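Local coordinates for geranyltranstransferase (PDB 7LBJ), which probably catalyses the magnesium-dependent condensation of isopentenyl diphosphate with an allylic diphosphate, giving farnesyl diphosphate or a longer prenyl chain, at residues 25-30 and 43-48; 21-26 and 52-57; 128-133 and 145-150. One frame throughout, in Å; residues are numbered along the deposited sequence.

Contact 1 of 3, residues 25-30 and 43-48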
# COMPACT_ATOMS: atom_id res chain seq x y z
N GLN A 25 15.16 -6.17 -13.05
CA GLN A 25 14.44 -6.75 -11.93
C GLN A 25 12.99 -6.29 -11.92
O GLN A 25 12.07 -7.09 -11.72
CB GLN A 25 15.12 -6.36 -10.62
CG GLN A 25 16.45 -7.07 -10.39
CD GLN A 25 16.27 -8.48 -9.89
OE1 GLN A 25 15.34 -8.75 -9.14
NE2 GLN A 25 17.15 -9.38 -10.31
N LEU A 26 12.76 -4.99 -12.14
CA LEU A 26 11.40 -4.48 -12.18
C LEU A 26 10.61 -5.07 -13.34
O LEU A 26 9.42 -5.36 -13.21
CB LEU A 26 11.43 -2.95 -12.27
CG LEU A 26 11.86 -2.21 -11.01
CD1 LEU A 26 12.27 -0.76 -11.36
CD2 LEU A 26 10.75 -2.20 -9.92
N ASP A 27 11.26 -5.23 -14.50
CA ASP A 27 10.56 -5.82 -15.63
C ASP A 27 10.10 -7.24 -15.31
O ASP A 27 8.97 -7.64 -15.64
CB ASP A 27 11.46 -5.81 -16.87
CG ASP A 27 10.84 -6.54 -18.06
OD1 ASP A 27 9.80 -6.08 -18.58
OD2 ASP A 27 11.42 -7.57 -18.48
N ALA A 28 10.95 -8.01 -14.63
CA ALA A 28 10.57 -9.38 -14.29
C ALA A 28 9.55 -9.42 -13.15
O ALA A 28 8.78 -10.38 -13.05
CB ALA A 28 11.81 -10.20 -13.92
N ALA A 29 9.55 -8.41 -12.28
CA ALA A 29 8.66 -8.38 -11.11
C ALA A 29 7.25 -7.90 -11.40
O ALA A 29 6.35 -8.17 -10.59
CB ALA A 29 9.24 -7.48 -10.02
N LEU A 30 7.02 -7.22 -12.48
CA LEU A 30 5.69 -6.71 -12.77
C LEU A 30 4.92 -7.66 -13.68
O LEU A 30 5.50 -8.34 -14.53
CB LEU A 30 5.80 -5.34 -13.44
CG LEU A 30 6.32 -4.25 -12.52
CD1 LEU A 30 6.67 -3.06 -13.38
CD2 LEU A 30 5.27 -3.87 -11.48
N ALA A 43 -0.34 -0.06 -17.55
CA ALA A 43 -0.19 1.23 -16.88
C ALA A 43 0.79 1.14 -15.73
O ALA A 43 1.54 2.09 -15.47
CB ALA A 43 -1.55 1.72 -16.40
N MET A 44 0.78 0.02 -14.99
CA MET A 44 1.78 -0.18 -13.95
C MET A 44 3.19 -0.12 -14.54
O MET A 44 4.08 0.55 -13.99
CB MET A 44 1.52 -1.51 -13.26
CG MET A 44 0.26 -1.51 -12.38
SD MET A 44 -0.17 -3.20 -11.87
CE MET A 44 1.15 -3.57 -10.71
N ARG A 45 3.41 -0.82 -15.66
CA ARG A 45 4.74 -0.83 -16.27
C ARG A 45 5.10 0.54 -16.83
O ARG A 45 6.23 0.99 -16.67
CB ARG A 45 4.80 -1.87 -17.38
CG ARG A 45 4.80 -3.28 -16.86
CD ARG A 45 4.59 -4.32 -17.97
NE ARG A 45 5.07 -5.58 -17.45
CZ ARG A 45 6.33 -6.00 -17.55
NH1 ARG A 45 7.18 -5.42 -18.39
NH2 ARG A 45 6.73 -7.03 -16.81
N TYR A 46 4.14 1.18 -17.50
CA TYR A 46 4.37 2.52 -18.04
C TYR A 46 4.83 3.48 -16.96
O TYR A 46 5.62 4.40 -17.22
CB TYR A 46 3.09 3.03 -18.69
CG TYR A 46 3.18 4.38 -19.36
CD1 TYR A 46 3.68 4.51 -20.65
CD2 TYR A 46 2.73 5.53 -18.71
CE1 TYR A 46 3.75 5.75 -21.28
CE2 TYR A 46 2.81 6.79 -19.34
CZ TYR A 46 3.32 6.89 -20.62
OH TYR A 46 3.38 8.13 -21.25
N SER A 47 4.34 3.28 -15.73
CA SER A 47 4.63 4.17 -14.62
C SER A 47 5.96 3.89 -13.94
O SER A 47 6.35 4.69 -13.08
CB SER A 47 3.51 4.05 -13.56
OG SER A 47 2.24 4.33 -14.13
N VAL A 48 6.65 2.79 -14.24
CA VAL A 48 7.90 2.59 -13.51
C VAL A 48 9.06 2.14 -14.40
O VAL A 48 10.22 2.40 -14.07
CB VAL A 48 7.69 1.64 -12.31
CG1 VAL A 48 7.55 0.25 -12.76
CG2 VAL A 48 8.84 1.77 -11.32
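The C-terminal end of helix 11-29 is held here by R45 of helix 38-46, which grips both D27 and L30. L30 is the residue where the first helix leaves helical geometry. The R45 chain is extended from CG to NE and brings its guanidinium to the end of that helix. R45 NH1 meets D27 OD1 at 2.7 Å. This is a salt bridge and a nearly straight hydrogen bond, 171° at the hydrogen. The contact uses the anti side of OD1, and the carboxylate and guanidinium planes stand 87° apart. R45 NH2 serves two carbonyls. It donates to D27 O at 2.6 Å, close to the carbonyl plane but with a clearly bent N-H angle. It also donates to L30 O at 2.9 Å, from above that carbonyl plane. Three bonds thus fix the rotation of the guanidinium. A positive group beside these terminal carbonyls would also be favoured by the helix dipole.

The apolar half lies next to this grip. The L30 and R45 side chains run alongside in opposite senses, with L30 CD1 4.0 Å from R45 CG. L30 CD1 presses on V48 CG1 at 3.5 Å, which is tight for two carbons. V48 chi1 (75°) sets CG1 between the backbone N and the carbonyl carbon, and this puts it against L30 CD1. The other L30 methyl, CD2, faces M44 CE at 4.2 Å. L26 CD1 lies 4.3 Å from V48 CG2 and extends the apolar row.

R45 NE is taken by P31 O. M44 packs on helix 115-134 and on A156 of the second subunit. V48 packs on A86 of helix 75-92, so helices 75-92 and 115-134 both back the contact.

Contact 2 of 3, residues 21-26 and 52-57; sequences RIESQL and GKRMRP
I22, E23 and L26 of helix 11-29 meet R54 and P57 where the chain turns into helix 55-65. The packed part is built on I22 and L26, against P57 and the R54 side chain. I22 CG1 rests on P57 CB at 3.9 Å, and the two side chains cross at about a right angle. The branch methyl I22 CG2 lies against the aliphatic part of R54, with R54 CG at 3.8 Å. L26 reaches R54 tip to tip. Its CD1 covers one face of the guanidinium, offset toward the rim and 4.0 Å from R54 CZ.

The other side is polar and watered. E23 bends at chi2 (72°), which turns its carboxylate toward R54. R54 NH2 donates to E23 OE1 at 2.7 Å in a salt bridge. The bond is nearly straight, 167° at the hydrogen. E23 OE1 lies in the guanidinium plane, while the nitrogen comes from above the carboxylate plane. Water 1 closes the ring. It donates to E23 OE1 at 2.7 Å and accepts from R54 NE at 3.0 Å. E23 OE1 and R54 are thus joined both directly and through the water.

R54 has further partners: NH1 forms a salt bridge with E82, and NH2 bonds to V48 O. E23 OE2 accepts from G50 N, which ties the glycine turn to the first helix. R54 sits at the N-cap position, just before the helix begins.

The segment 52-57 carries the Gly-Lys-Arg-x-Arg-Pro sequence of the FPP/GGPP synthase family. In relatives this loop and helix start lie at the isopentenyl diphosphate site. Held by E23 and E82, R54 joins the segment to helices 11-29 and 75-92 of the all-helical prenyltransferase fold.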
# COMPACT_ATOMS: atom_id res chain seq x y z
N ARG A 21 20.48 -3.23 -13.59
CA ARG A 21 19.97 -4.31 -12.76
C ARG A 21 18.54 -4.03 -12.32
O ARG A 21 17.66 -4.90 -12.41
CB ARG A 21 20.88 -4.51 -11.55
CG ARG A 21 20.42 -5.60 -10.63
CD ARG A 21 21.42 -5.93 -9.54
NE ARG A 21 20.99 -7.16 -8.88
CZ ARG A 21 21.42 -8.37 -9.21
NH1 ARG A 21 22.34 -8.54 -10.15
NH2 ARG A 21 20.89 -9.43 -8.60
N ILE A 22 18.27 -2.81 -11.83
CA ILE A 22 16.92 -2.52 -11.34
C ILE A 22 15.91 -2.49 -12.48
O ILE A 22 14.75 -2.91 -12.31
CB ILE A 22 16.92 -1.23 -10.48
CG1 ILE A 22 15.72 -1.23 -9.50
CG2 ILE A 22 16.89 0.04 -11.34
CD1 ILE A 22 15.83 -2.29 -8.42
N GLU A 23 16.32 -2.05 -13.68
CA GLU A 23 15.43 -2.12 -14.83
C GLU A 23 15.02 -3.57 -15.12
O GLU A 23 13.83 -3.86 -15.34
CB GLU A 23 16.12 -1.51 -16.05
CG GLU A 23 15.18 -1.24 -17.20
CD GLU A 23 14.24 -0.07 -16.92
OE1 GLU A 23 14.63 0.84 -16.15
OE2 GLU A 23 13.12 -0.06 -17.49
N SER A 24 15.99 -4.48 -15.12
CA SER A 24 15.70 -5.88 -15.42
C SER A 24 14.87 -6.52 -14.31
O SER A 24 13.98 -7.34 -14.59
CB SER A 24 17.00 -6.65 -15.62
OG SER A 24 16.74 -8.03 -15.82
N GLN A 25 15.16 -6.17 -13.05
CA GLN A 25 14.44 -6.75 -11.93
C GLN A 25 12.99 -6.29 -11.92
O GLN A 25 12.07 -7.09 -11.72
CB GLN A 25 15.12 -6.36 -10.62
CG GLN A 25 16.45 -7.07 -10.39
CD GLN A 25 16.27 -8.48 -9.89
OE1 GLN A 25 15.34 -8.75 -9.14
NE2 GLN A 25 17.15 -9.38 -10.31
N LEU A 26 12.76 -4.99 -12.14
CA LEU A 26 11.40 -4.48 -12.18
C LEU A 26 10.61 -5.07 -13.34
O LEU A 26 9.42 -5.36 -13.21
CB LEU A 26 11.43 -2.95 -12.27
CG LEU A 26 11.86 -2.21 -11.01
CD1 LEU A 26 12.27 -0.76 -11.36
CD2 LEU A 26 10.75 -2.20 -9.92
N GLY A 52 15.57 6.45 -16.04
CA GLY A 52 15.54 7.48 -15.03
C GLY A 52 16.69 7.34 -14.04
O GLY A 52 17.49 6.40 -14.09
N LYS A 53 16.75 8.30 -13.11
CA LYS A 53 17.89 8.38 -12.19
C LYS A 53 17.96 7.18 -11.27
O LYS A 53 19.07 6.78 -10.89
CB LYS A 53 17.84 9.66 -11.36
CG LYS A 53 17.97 10.97 -12.13
CD LYS A 53 17.63 12.14 -11.19
CE LYS A 53 17.56 13.46 -11.93
NZ LYS A 53 18.90 14.07 -12.08
N ARG A 54 16.81 6.60 -10.88
CA ARG A 54 16.74 5.48 -9.92
C ARG A 54 17.47 5.82 -8.62
O ARG A 54 18.18 4.99 -8.05
CB ARG A 54 17.29 4.18 -10.53
CG ARG A 54 16.67 3.77 -11.86
CD ARG A 54 15.17 3.50 -11.73
NE ARG A 54 14.66 2.77 -12.90
CZ ARG A 54 13.37 2.62 -13.18
NH1 ARG A 54 12.43 3.15 -12.39
NH2 ARG A 54 13.01 1.95 -14.27
N MET A 55 17.29 7.05 -8.15
CA MET A 55 18.04 7.50 -6.98
C MET A 55 17.78 6.62 -5.77
O MET A 55 18.71 6.25 -5.05
CB MET A 55 17.70 8.95 -6.67
CG MET A 55 18.47 9.53 -5.51
SD MET A 55 20.21 9.86 -5.89
CE MET A 55 20.21 10.02 -7.69
N ARG A 56 16.52 6.22 -5.56
CA ARG A 56 16.22 5.43 -4.37
C ARG A 56 16.76 4.00 -4.46
O ARG A 56 17.38 3.53 -3.49
CB ARG A 56 14.72 5.52 -4.08
CG ARG A 56 14.35 6.98 -3.72
CD ARG A 56 12.85 7.27 -3.86
NE ARG A 56 12.57 8.68 -3.62
CZ ARG A 56 12.80 9.64 -4.50
NH1 ARG A 56 13.28 9.39 -5.71
NH2 ARG A 56 12.52 10.90 -4.16
N PRO A 57 16.59 3.27 -5.56
CA PRO A 57 17.32 1.99 -5.67
C PRO A 57 18.83 2.14 -5.50
O PRO A 57 19.46 1.31 -4.84
CB PRO A 57 16.98 1.52 -7.09
CG PRO A 57 15.68 2.14 -7.38
CD PRO A 57 15.67 3.47 -6.68
O HOH W 1 16.75 1.75 -14.72

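Contact 3 of 3, residues 128-133 and 145-150; sequences RAFGLL and ACLQTL
L133 and F130 pack against L147 and L150 in an antiparallel helix pair near the subunit interface. Helices 115-134 and 140-154 follow each other in the chain. Their segments run 161° apart in direction, with axes 9.9 Å apart at closest approach. No hydrogen bond crosses between the segments.

L133 lies among three partners. Its CB meets L147 CG at 3.7 Å. Its CD1 touches L150 CD2 at 3.6 Å, and its CD2 faces C146 CB at 4.2 Å. L150 CD2 also approaches F130 CE1 obliquely, at 4.0 Å. L147 CD2 comes in at the edge of the F130 ring, near its plane, 3.7 Å from F130 CD1. The same methyl lies 3.6 Å from the backbone atom F130 O, so one methyl touches both the ring edge and the backbone carbonyl of F130. A129 CB adds a looser contact with L150 CD2.

Around the pair, A129 and L150 pack on helix 75-92, and L133, T149 and L150 on helix 176-201. The F130 ring stacks on F130 of the second subunit, and L147 touches L147 of that subunit.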
# COMPACT_ATOMS: atom_id res chain seq x y z
N ARG A 128 2.52 -4.00 -4.55
CA ARG A 128 3.62 -4.83 -5.01
C ARG A 128 4.91 -4.49 -4.28
O ARG A 128 5.75 -5.38 -4.08
CB ARG A 128 3.80 -4.68 -6.53
CG ARG A 128 4.83 -5.64 -7.12
CD ARG A 128 4.32 -7.11 -7.11
NE ARG A 128 5.21 -8.00 -7.85
CZ ARG A 128 5.77 -9.10 -7.36
NH1 ARG A 128 5.52 -9.52 -6.12
NH2 ARG A 128 6.60 -9.82 -8.13
N ALA A 129 5.10 -3.23 -3.88
CA ALA A 129 6.28 -2.89 -3.10
C ALA A 129 6.33 -3.71 -1.81
O ALA A 129 7.37 -4.29 -1.46
CB ALA A 129 6.30 -1.40 -2.77
N PHE A 130 5.21 -3.76 -1.07
CA PHE A 130 5.21 -4.54 0.16
C PHE A 130 5.30 -6.04 -0.12
O PHE A 130 5.98 -6.77 0.61
CB PHE A 130 3.96 -4.21 0.99
CG PHE A 130 3.99 -2.81 1.53
CD1 PHE A 130 4.89 -2.47 2.53
CD2 PHE A 130 3.17 -1.82 1.00
CE1 PHE A 130 4.94 -1.17 3.04
CE2 PHE A 130 3.22 -0.49 1.50
CZ PHE A 130 4.12 -0.17 2.50
N GLY A 131 4.61 -6.51 -1.16
CA GLY A 131 4.67 -7.94 -1.49
C GLY A 131 6.07 -8.41 -1.81
O GLY A 131 6.50 -9.48 -1.38
N LEU A 132 6.84 -7.60 -2.55
CA LEU A 132 8.20 -8.01 -2.88
C LEU A 132 9.07 -8.14 -1.64
O LEU A 132 9.90 -9.05 -1.56
CB LEU A 132 8.83 -7.00 -3.84
CG LEU A 132 8.33 -7.17 -5.26
CD1 LEU A 132 8.76 -5.93 -6.05
CD2 LEU A 132 8.99 -8.42 -5.84
N LEU A 133 8.90 -7.23 -0.67
CA LEU A 133 9.63 -7.36 0.60
C LEU A 133 9.18 -8.60 1.35
O LEU A 133 10.00 -9.36 1.88
CB LEU A 133 9.44 -6.12 1.48
CG LEU A 133 10.09 -4.80 1.06
CD1 LEU A 133 9.75 -3.69 2.08
CD2 LEU A 133 11.61 -4.99 0.89
N ALA A 145 11.82 -6.14 9.37
CA ALA A 145 12.46 -4.85 9.65
C ALA A 145 12.40 -3.93 8.43
O ALA A 145 12.21 -2.71 8.56
CB ALA A 145 13.91 -5.05 10.09
N CYS A 146 12.57 -4.49 7.23
CA CYS A 146 12.47 -3.68 6.02
C CYS A 146 11.04 -3.21 5.81
O CYS A 146 10.82 -2.07 5.40
CB CYS A 146 12.96 -4.47 4.81
SG CYS A 146 14.74 -4.61 4.78
N LEU A 147 10.06 -4.10 6.04
CA LEU A 147 8.66 -3.73 5.86
C LEU A 147 8.22 -2.67 6.86
O LEU A 147 7.49 -1.75 6.49
CB LEU A 147 7.76 -4.96 6.01
CG LEU A 147 7.70 -5.88 4.79
CD1 LEU A 147 7.55 -7.33 5.23
CD2 LEU A 147 6.53 -5.50 3.93
N GLN A 148 8.65 -2.79 8.12
CA GLN A 148 8.35 -1.72 9.07
C GLN A 148 8.93 -0.40 8.60
O GLN A 148 8.29 0.66 8.70
CB GLN A 148 8.92 -2.06 10.45
CG GLN A 148 8.32 -3.28 11.13
CD GLN A 148 9.08 -3.64 12.39
OE1 GLN A 148 10.30 -3.79 12.37
NE2 GLN A 148 8.37 -3.76 13.49
N THR A 149 10.18 -0.44 8.12
CA THR A 149 10.84 0.79 7.67
C THR A 149 10.06 1.43 6.53
O THR A 149 9.79 2.64 6.54
CB THR A 149 12.28 0.47 7.24
OG1 THR A 149 13.03 0.05 8.38
CG2 THR A 149 12.97 1.70 6.61
N LEU A 150 9.69 0.62 5.53
CA LEU A 150 9.04 1.17 4.34
C LEU A 150 7.65 1.69 4.67
O LEU A 150 7.25 2.75 4.18
CB LEU A 150 8.96 0.10 3.24
CG LEU A 150 8.45 0.63 1.90
CD1 LEU A 150 9.46 1.63 1.30
CD2 LEU A 150 8.26 -0.57 0.95

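Overall arrangement
Contacts 1 and 2 start from the same helix, 11-29, and share L26. Their centres are 10 Å apart, on the same side of the chain's centre. Their second segments belong to successive helices, 38-46 and 55-65, and the two contacts touch through V48 and R54. Contact 3 comes later in the chain, on helices 115-134 and 140-154, with its centre about 17 Å from the centre of each of the others. It touches contact 1 through A29 O and R128 NE, but does not touch contact 2. Helix 11-29 thus touches helix 38-46, the start of helix 55-65 and helix 115-134, whose F130 reaches the second subunit.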